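Long-range contacts in UDP-glucose 4-epimerase (Brucella abortus, PDB 4TWR), which probably interconverts UDP-glucose and UDP-galactose, using bound NAD to epimerise the sugar at C4: residues N12-V17 and P77-H82; A85-G90 and A97-N102; A129-P134 and E141-N146. All coordinates share one frame; numbering follows the deposited sequence.

Contact 1: N12-V17 and P77-H82; sequences NNVLVV and PVAVIH
The H82 imidazole meets V17 where the neighbouring parallel strands 13-17 and 79-82 of the Rossmann fold end. This end of the strand pair lies near the cofactor: the V17 side chain is about 5 Å from the bound NAD. V17 CG1 approaches H82 ND1 to 4.2 Å, at a slant to the ring. The F124 ring of strand 121-125 also meets the imidazole, the two ring planes tilted by about 55°. H82 NE2 is hydrogen-bonded to T107 OG1, which limits the rotation of the ring.

The two strands sit in the middle of the parallel sheet, with a strand on the outer side of each. L15 N donates to A79 O at 3.1 Å. L15 O accepts from I81 N at 2.8 Å. I81 O then accepts from V17 N. L15 and I81 thus each use both their N-H and their carbonyl across the pair.

L15, V17, V80 and H82 share one face, and V80 and H82 reach helix 96-117. V14, V16 and I81 share the other, against L31 of helix 22-33. V14 CG1 stands anti to its own N (chi1 175°) and reaches I81 CD1 at 4.1 Å. On the face of L15, V17 CG2 touches V80 CG1 at 3.9 Å.

V78 N donates to N13 O at 2.9 Å, and the methyl V78 CG2 lies 3.4 Å from the same oxygen.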
loop_
_atom_site.group_PDB
_atom_site.type_symbol
_atom_site.label_atom_id
_atom_site.label_comp_id
_atom_site.label_asym_id
_atom_site.label_seq_id
_atom_site.Cartn_x
_atom_site.Cartn_y
_atom_site.Cartn_z
ATOM N N ASN A 12 20.722 -13.956 -0.425
ATOM C CA ASN A 12 20.058 -12.801 -0.994
ATOM C C ASN A 12 18.537 -13.000 -1.007
ATOM O O ASN A 12 17.834 -12.346 -1.770
ATOM C CB ASN A 12 20.575 -12.543 -2.410
ATOM C CG ASN A 12 20.346 -13.726 -3.332
ATOM O OD1 ASN A 12 20.253 -14.874 -2.875
ATOM N ND2 ASN A 12 20.243 -13.458 -4.639
ATOM N N ASN A 13 18.034 -13.913 -0.176
ATOM C CA ASN A 13 16.572 -14.121 -0.098
ATOM C C ASN A 13 15.901 -12.972 0.634
ATOM O O ASN A 13 16.410 -12.483 1.661
ATOM C CB ASN A 13 16.246 -15.446 0.598
ATOM C CG ASN A 13 16.644 -16.651 -0.223
ATOM O OD1 ASN A 13 16.538 -16.645 -1.448
ATOM N ND2 ASN A 13 17.098 -17.705 0.453
ATOM N N VAL A 14 14.752 -12.525 0.125
ATOM C CA VAL A 14 13.987 -11.518 0.824
ATOM C C VAL A 14 12.576 -12.064 0.938
ATOM O O VAL A 14 11.983 -12.479 -0.059
ATOM C CB VAL A 14 13.990 -10.154 0.098
ATOM C CG1 VAL A 14 13.080 -9.168 0.808
ATOM C CG2 VAL A 14 15.416 -9.607 0.044
ATOM N N LEU A 15 12.063 -12.117 2.163
ATOM C CA LEU A 15 10.752 -12.710 2.378
ATOM C C LEU A 15 9.694 -11.633 2.149
ATOM O O LEU A 15 9.636 -10.645 2.881
ATOM C CB LEU A 15 10.630 -13.293 3.794
ATOM C CG LEU A 15 9.346 -14.089 4.074
ATOM C CD1 LEU A 15 9.357 -15.349 3.234
ATOM C CD2 LEU A 15 9.265 -14.423 5.574
ATOM N N VAL A 16 8.856 -11.835 1.146
ATOM C CA VAL A 16 7.801 -10.887 0.860
ATOM C C VAL A 16 6.458 -11.490 1.299
ATOM O O VAL A 16 5.835 -12.287 0.589
ATOM C CB VAL A 16 7.752 -10.511 -0.638
ATOM C CG1 VAL A 16 6.804 -9.350 -0.829
ATOM C CG2 VAL A 16 9.159 -10.130 -1.140
ATOM N N VAL A 17 6.059 -11.106 2.493
ATOM C CA VAL A 17 4.867 -11.615 3.108
ATOM C C VAL A 17 3.693 -10.808 2.545
ATOM O O VAL A 17 3.666 -9.593 2.672
ATOM C CB VAL A 17 4.965 -11.483 4.619
ATOM C CG1 VAL A 17 3.720 -11.958 5.248
ATOM C CG2 VAL A 17 6.191 -12.291 5.128
ATOM N N PRO A 77 16.101 -15.214 5.333
ATOM C CA PRO A 77 16.008 -13.980 4.552
ATOM C C PRO A 77 16.770 -12.833 5.192
ATOM O O PRO A 77 16.819 -12.726 6.419
ATOM C CB PRO A 77 14.507 -13.686 4.537
ATOM C CG PRO A 77 14.002 -14.334 5.760
ATOM C CD PRO A 77 14.807 -15.592 5.927
ATOM N N VAL A 78 17.349 -11.979 4.364
ATOM C CA VAL A 78 18.101 -10.850 4.873
ATOM C C VAL A 78 17.171 -9.723 5.286
ATOM O O VAL A 78 17.601 -8.737 5.883
ATOM C CB VAL A 78 19.106 -10.345 3.831
ATOM C CG1 VAL A 78 20.098 -11.445 3.502
ATOM C CG2 VAL A 78 18.381 -9.879 2.576
ATOM N N ALA A 79 15.886 -9.866 4.967
ATOM C CA ALA A 79 14.904 -8.856 5.311
ATOM C C ALA A 79 13.522 -9.429 5.077
ATOM O O ALA A 79 13.367 -10.378 4.314
ATOM C CB ALA A 79 15.087 -7.595 4.487
ATOM N N VAL A 80 12.531 -8.831 5.729
ATOM C CA VAL A 80 11.139 -9.263 5.599
ATOM C C VAL A 80 10.309 -8.038 5.258
ATOM O O VAL A 80 10.416 -7.012 5.923
ATOM C CB VAL A 80 10.617 -9.912 6.884
ATOM C CG1 VAL A 80 9.119 -10.259 6.750
ATOM C CG2 VAL A 80 11.419 -11.161 7.213
ATOM N N ILE A 81 9.509 -8.123 4.198
ATOM C CA ILE A 81 8.638 -7.009 3.856
ATOM C C ILE A 81 7.205 -7.474 4.088
ATOM O O ILE A 81 6.788 -8.478 3.525
ATOM C CB ILE A 81 8.816 -6.539 2.403
ATOM C CG1 ILE A 81 10.309 -6.385 2.072
ATOM C CG2 ILE A 81 8.106 -5.218 2.197
ATOM C CD1 ILE A 81 10.578 -5.958 0.648
ATOM N N HIS A 82 6.471 -6.727 4.903
ATOM C CA HIS A 82 5.165 -7.152 5.401
ATOM C C HIS A 82 4.030 -6.393 4.712
ATOM O O HIS A 82 3.774 -5.228 5.030
ATOM C CB HIS A 82 5.103 -6.951 6.928
ATOM C CG HIS A 82 3.803 -7.364 7.551
ATOM N ND1 HIS A 82 2.869 -8.142 6.898
ATOM C CD2 HIS A 82 3.277 -7.107 8.777
ATOM C CE1 HIS A 82 1.836 -8.356 7.691
ATOM N NE2 HIS A 82 2.050 -7.723 8.834
#

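Contact 2: A85-G90 and A97-N102. With NAD (nicotinamide-adenine-dinucleotide), chain B.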
loop_
_atom_site.group_PDB
_atom_site.type_symbol
_atom_site.label_atom_id
_atom_site.label_comp_id
_atom_site.label_asym_id
_atom_site.label_seq_id
_atom_site.Cartn_x
_atom_site.Cartn_y
_atom_site.Cartn_z
ATOM N N ALA A 85 -1.934 -7.896 4.853
ATOM C CA ALA A 85 -3.095 -7.405 5.548
ATOM C C ALA A 85 -4.052 -6.956 4.449
ATOM O O ALA A 85 -3.813 -5.948 3.798
ATOM C CB ALA A 85 -2.735 -6.264 6.457
ATOM N N SER A 86 -5.093 -7.726 4.200
ATOM C CA SER A 86 -6.092 -7.324 3.214
ATOM C C SER A 86 -7.040 -6.266 3.809
ATOM O O SER A 86 -7.228 -6.191 5.028
ATOM C CB SER A 86 -6.884 -8.540 2.713
ATOM O OG SER A 86 -6.022 -9.577 2.255
ATOM N N ALA A 87 -7.642 -5.455 2.945
ATOM C CA ALA A 87 -8.453 -4.347 3.424
ATOM C C ALA A 87 -9.375 -3.877 2.340
ATOM O O ALA A 87 -8.961 -3.686 1.191
ATOM C CB ALA A 87 -7.577 -3.197 3.904
ATOM N N TYR A 88 -10.637 -3.698 2.703
ATOM C CA TYR A 88 -11.568 -3.089 1.797
ATOM C C TYR A 88 -11.962 -1.755 2.406
ATOM O O TYR A 88 -12.036 -1.616 3.632
ATOM C CB TYR A 88 -12.773 -3.997 1.548
ATOM C CG TYR A 88 -12.386 -5.350 0.975
ATOM C CD1 TYR A 88 -12.121 -5.503 -0.385
ATOM C CD2 TYR A 88 -12.283 -6.474 1.795
ATOM C CE1 TYR A 88 -11.759 -6.734 -0.914
ATOM C CE2 TYR A 88 -11.924 -7.708 1.277
ATOM C CZ TYR A 88 -11.663 -7.835 -0.075
ATOM O OH TYR A 88 -11.315 -9.064 -0.593
ATOM N N VAL A 89 -12.152 -0.768 1.536
ATOM C CA VAL A 89 -12.497 0.590 1.939
ATOM C C VAL A 89 -13.860 0.626 2.613
ATOM O O VAL A 89 -14.857 0.294 1.995
ATOM C CB VAL A 89 -12.492 1.535 0.728
ATOM C CG1 VAL A 89 -13.038 2.903 1.119
ATOM C CG2 VAL A 89 -11.070 1.621 0.134
ATOM N N GLY A 90 -13.883 0.983 3.897
ATOM C CA GLY A 90 -15.129 1.098 4.641
ATOM C C GLY A 90 -15.510 -0.101 5.497
ATOM O O GLY A 90 -16.335 0.017 6.400
ATOM N N ALA A 97 -13.402 -7.102 14.028
ATOM C CA ALA A 97 -12.759 -8.371 14.420
ATOM C C ALA A 97 -11.716 -8.855 13.415
ATOM O O ALA A 97 -10.625 -9.307 13.790
ATOM C CB ALA A 97 -13.804 -9.447 14.613
ATOM N N LYS A 98 -12.073 -8.807 12.137
ATOM C CA LYS A 98 -11.146 -9.193 11.070
ATOM C C LYS A 98 -9.856 -8.374 11.096
ATOM O O LYS A 98 -8.755 -8.905 10.899
ATOM C CB LYS A 98 -11.839 -9.040 9.702
ATOM C CG LYS A 98 -10.930 -9.283 8.491
ATOM C CD LYS A 98 -11.779 -9.274 7.206
ATOM C CE LYS A 98 -10.972 -9.662 5.979
ATOM N NZ LYS A 98 -11.848 -9.754 4.768
ATOM N N TYR A 99 -9.986 -7.074 11.331
ATOM C CA TYR A 99 -8.818 -6.202 11.269
ATOM C C TYR A 99 -7.935 -6.351 12.516
ATOM O O TYR A 99 -6.711 -6.388 12.402
ATOM C CB TYR A 99 -9.264 -4.750 11.042
ATOM C CG TYR A 99 -9.732 -4.589 9.615
ATOM C CD1 TYR A 99 -11.012 -4.974 9.248
ATOM C CD2 TYR A 99 -8.856 -4.147 8.615
ATOM C CE1 TYR A 99 -11.440 -4.880 7.931
ATOM C CE2 TYR A 99 -9.276 -4.050 7.287
ATOM C CZ TYR A 99 -10.574 -4.424 6.961
ATOM O OH TYR A 99 -11.019 -4.357 5.665
ATOM N N TYR A 100 -8.536 -6.466 13.698
ATOM C CA TYR A 100 -7.713 -6.736 14.890
ATOM C C TYR A 100 -7.017 -8.096 14.767
ATOM O O TYR A 100 -5.849 -8.243 15.139
ATOM C CB TYR A 100 -8.561 -6.678 16.169
ATOM C CG TYR A 100 -8.817 -5.272 16.673
ATOM C CD1 TYR A 100 -7.915 -4.645 17.533
ATOM C CD2 TYR A 100 -9.941 -4.565 16.285
ATOM C CE1 TYR A 100 -8.136 -3.356 18.001
ATOM C CE2 TYR A 100 -10.170 -3.269 16.749
ATOM C CZ TYR A 100 -9.262 -2.673 17.603
ATOM O OH TYR A 100 -9.490 -1.400 18.067
ATOM N N ARG A 101 -7.710 -9.086 14.211
ATOM C CA ARG A 101 -7.129 -10.430 14.110
ATOM C C ARG A 101 -5.956 -10.457 13.127
ATOM O O ARG A 101 -4.880 -10.982 13.418
ATOM C CB ARG A 101 -8.188 -11.453 13.686
ATOM C CG ARG A 101 -7.632 -12.874 13.464
ATOM C CD ARG A 101 -8.698 -13.839 12.973
ATOM N NE ARG A 101 -8.170 -15.148 12.571
ATOM C CZ ARG A 101 -7.908 -16.129 13.429
ATOM N NH1 ARG A 101 -8.102 -15.937 14.728
ATOM N NH2 ARG A 101 -7.445 -17.297 12.998
ATOM N N ASN A 102 -6.163 -9.892 11.947
ATOM C CA ASN A 102 -5.128 -9.964 10.927
ATOM C C ASN A 102 -4.042 -8.915 11.092
ATOM O O ASN A 102 -2.848 -9.216 10.994
ATOM C CB ASN A 102 -5.760 -9.864 9.532
ATOM C CG ASN A 102 -5.059 -10.766 8.519
ATOM O OD1 ASN A 102 -5.313 -11.985 8.449
ATOM N ND2 ASN A 102 -4.154 -10.175 7.744
HETATM P PA NAD B . -3.686 -6.965 -1.656
HETATM O O1A NAD B . -4.836 -7.564 -0.867
HETATM O O2A NAD B . -3.524 -7.049 -3.146
HETATM O O5B NAD B . -2.309 -7.880 -1.094
HETATM C C5B NAD B . -2.500 -8.387 0.202
HETATM C C4B NAD B . -1.791 -9.759 0.234
HETATM O O4B NAD B . -1.670 -10.268 1.593
HETATM C C3B NAD B . -2.707 -10.693 -0.564
HETATM O O3B NAD B . -1.874 -11.387 -1.447
HETATM C C2B NAD B . -3.299 -11.613 0.538
HETATM O O2B NAD B . -3.536 -12.900 0.032
HETATM C C1B NAD B . -2.114 -11.636 1.580
HETATM N N9A NAD B . -2.584 -11.888 2.971
HETATM C C8A NAD B . -3.637 -11.265 3.692
HETATM N N7A NAD B . -3.768 -11.746 4.930
HETATM C C5A NAD B . -2.762 -12.728 5.031
HETATM C C6A NAD B . -2.376 -13.603 6.100
HETATM N N6A NAD B . -3.050 -13.590 7.301
HETATM N N1A NAD B . -1.366 -14.455 5.922
HETATM C C2A NAD B . -0.730 -14.454 4.717
HETATM N N3A NAD B . -0.966 -13.699 3.606
HETATM C C4A NAD B . -2.016 -12.825 3.816
HETATM O O3 NAD B . -3.592 -5.578 -0.901
HETATM P PN NAD B . -2.469 -4.508 -1.331
HETATM O O1N NAD B . -2.866 -3.061 -1.204
HETATM O O2N NAD B . -1.618 -5.197 -2.335
HETATM O O5D NAD B . -1.297 -4.574 -0.091
HETATM C C5D NAD B . -1.855 -4.345 1.094
HETATM C C4D NAD B . -0.720 -3.880 1.944
HETATM O O4D NAD B . -0.406 -2.563 1.455
HETATM C C3D NAD B . -1.203 -3.759 3.416
HETATM O O3D NAD B . -0.076 -3.940 4.201
HETATM C C2D NAD B . -1.649 -2.318 3.500
HETATM O O2D NAD B . -1.315 -1.704 4.718
HETATM C C1D NAD B . -0.678 -1.667 2.476
HETATM N N1N NAD B . -1.430 -0.438 1.926
HETATM C C2N NAD B . -2.085 -0.545 0.705
HETATM C C3N NAD B . -2.767 0.611 0.242
HETATM C C7N NAD B . -3.484 0.560 -1.064
HETATM O O7N NAD B . -3.985 1.595 -1.517
HETATM N N7N NAD B . -3.577 -0.644 -1.738
HETATM C C4N NAD B . -2.764 1.778 1.011
HETATM C C5N NAD B . -2.109 1.848 2.224
HETATM C C6N NAD B . -1.435 0.710 2.690
#
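Y99 reaches from helix 96-117 to the loop at 86-88. Its CB does not point straight at the loop. CG stands anti to the carbonyl carbon (chi1 -73°), and the ring carries the contact across. On the near side of the ring, Y99 CE2 lies 3.7 Å from S86 O, which approaches obliquely. The methyl A87 CB sits in the ring plane, at the edge, 3.9 Å from Y99 CE2. Next along the ring, Y99 CZ is 4.1 Å from A87 CA. At the tip, Y99 OH accepts a fairly straight bond from Y88 N at 3.1 Å (N-H...O angle 163°). The same hydroxyl is hydrogen-bonded to E91 OE1, so it has a partner in the loop backbone and another in a carboxylate.

One turn away, N102 serves the cofactor. With chi1 at -143°, off a staggered value, its amide faces the Hoogsteen edge of the NAD adenine with both ends. N102 OD1 accepts from NAD N6A at 3.0 Å, and N102 ND2 donates to NAD N7A at 3.2 Å. One side chain thus reads the amino group and the ring nitrogen of the adenine together. S86 OG comes within 3.3 Å of NAD C8A and is hydrogen-bonded to T46 OG1.

K98 runs out fully extended, and its NZ ends at the edge of the Y88 ring.

The loop leaves strand 79-82 and leads into helix 96-117, which folds back beside it. Helix 150-169 lies against both segments: its Y151 touches A87 and Y99, and its K155 touches A85 and is hydrogen-bonded to NAD.

Contact 3: A129-P134 and E141-N146; sequences ATYGVP and EGEAQN
Y131 lays its side chain along 141-145, although its CB starts out away from that segment. The carbonyl oxygens of E143 and A144 lie at the ring edge, E143 O 3.8 Å from Y131 CD1. The methylene Q145 CG comes to 3.8 Å from Y131 CD1, and the planes of the ring and the Q145 amide are 43° apart. Y131 OH reaches E141 CA at 3.3 Å. The hydroxyl is also hydrogen-bonded to N260 OD1 and R177 NH1.

T130 and Q145 lie side by side and point the same way. With chi1 at 55°, T130 OG1 sits between its own N and carbonyl carbon. There it takes a weak bond from Q145 NE2 at 3.1 Å and is also bonded to S127 O. Q145 NE2 has a second partner in E159 OE1.

E143 stretches its CG anti to the backbone N (chi1 -179°), then bends at chi2. The bend brings E143 OE2 to 3.6 Å from P134 CA, where it also accepts from S135 N.

N146 N donates to Y131 O at 3.1 Å from well above the carbonyl plane. A water accepts from V133 N and donates to N146 O.

The two segments form a folded loop between strand 121-125 and helix 150-169. A129 touches Y151 and T130 touches K155 of that helix, a pair spaced as in the YxxxK motif of short-chain dehydrogenases/reductases.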
loop_
_atom_site.group_PDB
_atom_site.type_symbol
_atom_site.label_atom_id
_atom_site.label_comp_id
_atom_site.label_asym_id
_atom_site.label_seq_id
_atom_site.Cartn_x
_atom_site.Cartn_y
_atom_site.Cartn_z
ATOM N N ALA A 129 -3.638 6.456 6.946
ATOM C CA ALA A 129 -4.881 6.405 7.711
ATOM C C ALA A 129 -4.599 6.497 9.208
ATOM O O ALA A 129 -5.472 6.882 9.983
ATOM C CB ALA A 129 -5.660 5.127 7.394
ATOM N N THR A 130 -3.376 6.150 9.611
ATOM C CA THR A 130 -2.987 6.245 11.014
ATOM C C THR A 130 -3.092 7.679 11.549
ATOM O O THR A 130 -3.253 7.885 12.750
ATOM C CB THR A 130 -1.549 5.740 11.241
ATOM O OG1 THR A 130 -0.650 6.450 10.381
ATOM C CG2 THR A 130 -1.450 4.251 10.944
ATOM N N TYR A 131 -3.013 8.665 10.662
ATOM C CA TYR A 131 -3.068 10.059 11.095
ATOM C C TYR A 131 -4.488 10.499 11.442
ATOM O O TYR A 131 -4.698 11.281 12.371
ATOM C CB TYR A 131 -2.496 10.986 10.022
ATOM C CG TYR A 131 -1.018 10.808 9.761
ATOM C CD1 TYR A 131 -0.080 10.995 10.771
ATOM C CD2 TYR A 131 -0.559 10.471 8.497
ATOM C CE1 TYR A 131 1.277 10.837 10.526
ATOM C CE2 TYR A 131 0.790 10.312 8.246
ATOM C CZ TYR A 131 1.702 10.498 9.263
ATOM O OH TYR A 131 3.044 10.340 9.001
ATOM N N GLY A 132 -5.466 9.990 10.699
ATOM C CA GLY A 132 -6.825 10.475 10.838
ATOM C C GLY A 132 -6.922 11.853 10.215
ATOM O O GLY A 132 -6.302 12.116 9.180
ATOM N N VAL A 133 -7.687 12.740 10.841
ATOM C CA VAL A 133 -7.836 14.088 10.307
ATOM C C VAL A 133 -6.692 14.975 10.804
ATOM O O VAL A 133 -6.451 15.095 12.007
ATOM C CB VAL A 133 -9.214 14.695 10.663
ATOM C CG1 VAL A 133 -10.311 13.890 9.995
ATOM C CG2 VAL A 133 -9.437 14.730 12.163
ATOM N N PRO A 134 -5.965 15.583 9.861
ATOM C CA PRO A 134 -4.733 16.327 10.135
ATOM C C PRO A 134 -4.957 17.776 10.537
ATOM O O PRO A 134 -6.009 18.349 10.254
ATOM C CB PRO A 134 -3.988 16.257 8.801
ATOM C CG PRO A 134 -5.061 16.061 7.756
ATOM C CD PRO A 134 -6.342 15.654 8.440
ATOM N N GLU A 141 5.233 13.563 9.374
ATOM C CA GLU A 141 5.305 12.423 10.286
ATOM C C GLU A 141 5.064 12.820 11.740
ATOM O O GLU A 141 4.687 11.991 12.564
ATOM C CB GLU A 141 6.663 11.726 10.155
ATOM C CG GLU A 141 6.872 10.987 8.839
ATOM C CD GLU A 141 7.270 11.893 7.691
ATOM O OE1 GLU A 141 7.366 13.122 7.900
ATOM O OE2 GLU A 141 7.491 11.371 6.575
ATOM N N GLY A 142 5.279 14.091 12.048
ATOM C CA GLY A 142 5.098 14.581 13.399
ATOM C C GLY A 142 3.640 14.733 13.780
ATOM O O GLY A 142 3.309 14.794 14.966
ATOM N N GLU A 143 2.770 14.798 12.773
ATOM C CA GLU A 143 1.332 14.933 12.996
ATOM C C GLU A 143 0.833 13.866 13.953
ATOM O O GLU A 143 1.292 12.722 13.907
ATOM C CB GLU A 143 0.564 14.840 11.675
ATOM C CG GLU A 143 -0.948 14.990 11.816
ATOM C CD GLU A 143 -1.371 16.404 12.184
ATOM O OE1 GLU A 143 -0.699 17.364 11.747
ATOM O OE2 GLU A 143 -2.377 16.553 12.909
ATOM N N ALA A 144 -0.090 14.245 14.832
ATOM C CA ALA A 144 -0.644 13.293 15.782
ATOM C C ALA A 144 -1.334 12.154 15.033
ATOM O O ALA A 144 -1.907 12.357 13.961
ATOM C CB ALA A 144 -1.610 13.981 16.728
ATOM N N GLN A 145 -1.253 10.950 15.581
ATOM C CA GLN A 145 -1.894 9.811 14.944
ATOM C C GLN A 145 -3.176 9.446 15.685
ATOM O O GLN A 145 -3.164 8.687 16.657
ATOM C CB GLN A 145 -0.929 8.621 14.873
ATOM C CG GLN A 145 0.206 8.836 13.883
ATOM C CD GLN A 145 1.212 7.695 13.882
ATOM O OE1 GLN A 145 1.918 7.473 14.864
ATOM N NE2 GLN A 145 1.261 6.951 12.784
ATOM N N ASN A 146 -4.282 10.012 15.216
ATOM C CA ASN A 146 -5.602 9.755 15.780
ATOM C C ASN A 146 -6.513 9.179 14.717
ATOM O O ASN A 146 -7.320 9.902 14.136
ATOM C CB ASN A 146 -6.228 11.039 16.342
ATOM C CG ASN A 146 -5.288 11.803 17.243
ATOM O OD1 ASN A 146 -4.958 11.349 18.340
ATOM N ND2 ASN A 146 -4.860 12.979 16.791
HETATM O O HOH W 1 -8.457 12.259 13.751
#

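Overall arrangement
The three contacts follow one another along the chain, and none nests in or crosses another. Contact 1 closes first. The chain between its two strands makes helices 22-33 and 65-75 and strands 37-42 and 57-59; these last two lie beyond strand 13-17 in the sheet. Two residues separate H82 from A85, where contact 2 opens. It closes a short loop back onto helix 96-117, the helix that also packs on one face of contact 1. After strand 121-125, contact 3 closes another short loop, ahead of helix 150-169. Contacts 2 and 3 do not touch; their nearest atoms are about 9 Å apart. Helix 150-169 links them, since its side chains Y151 and K155 touch both.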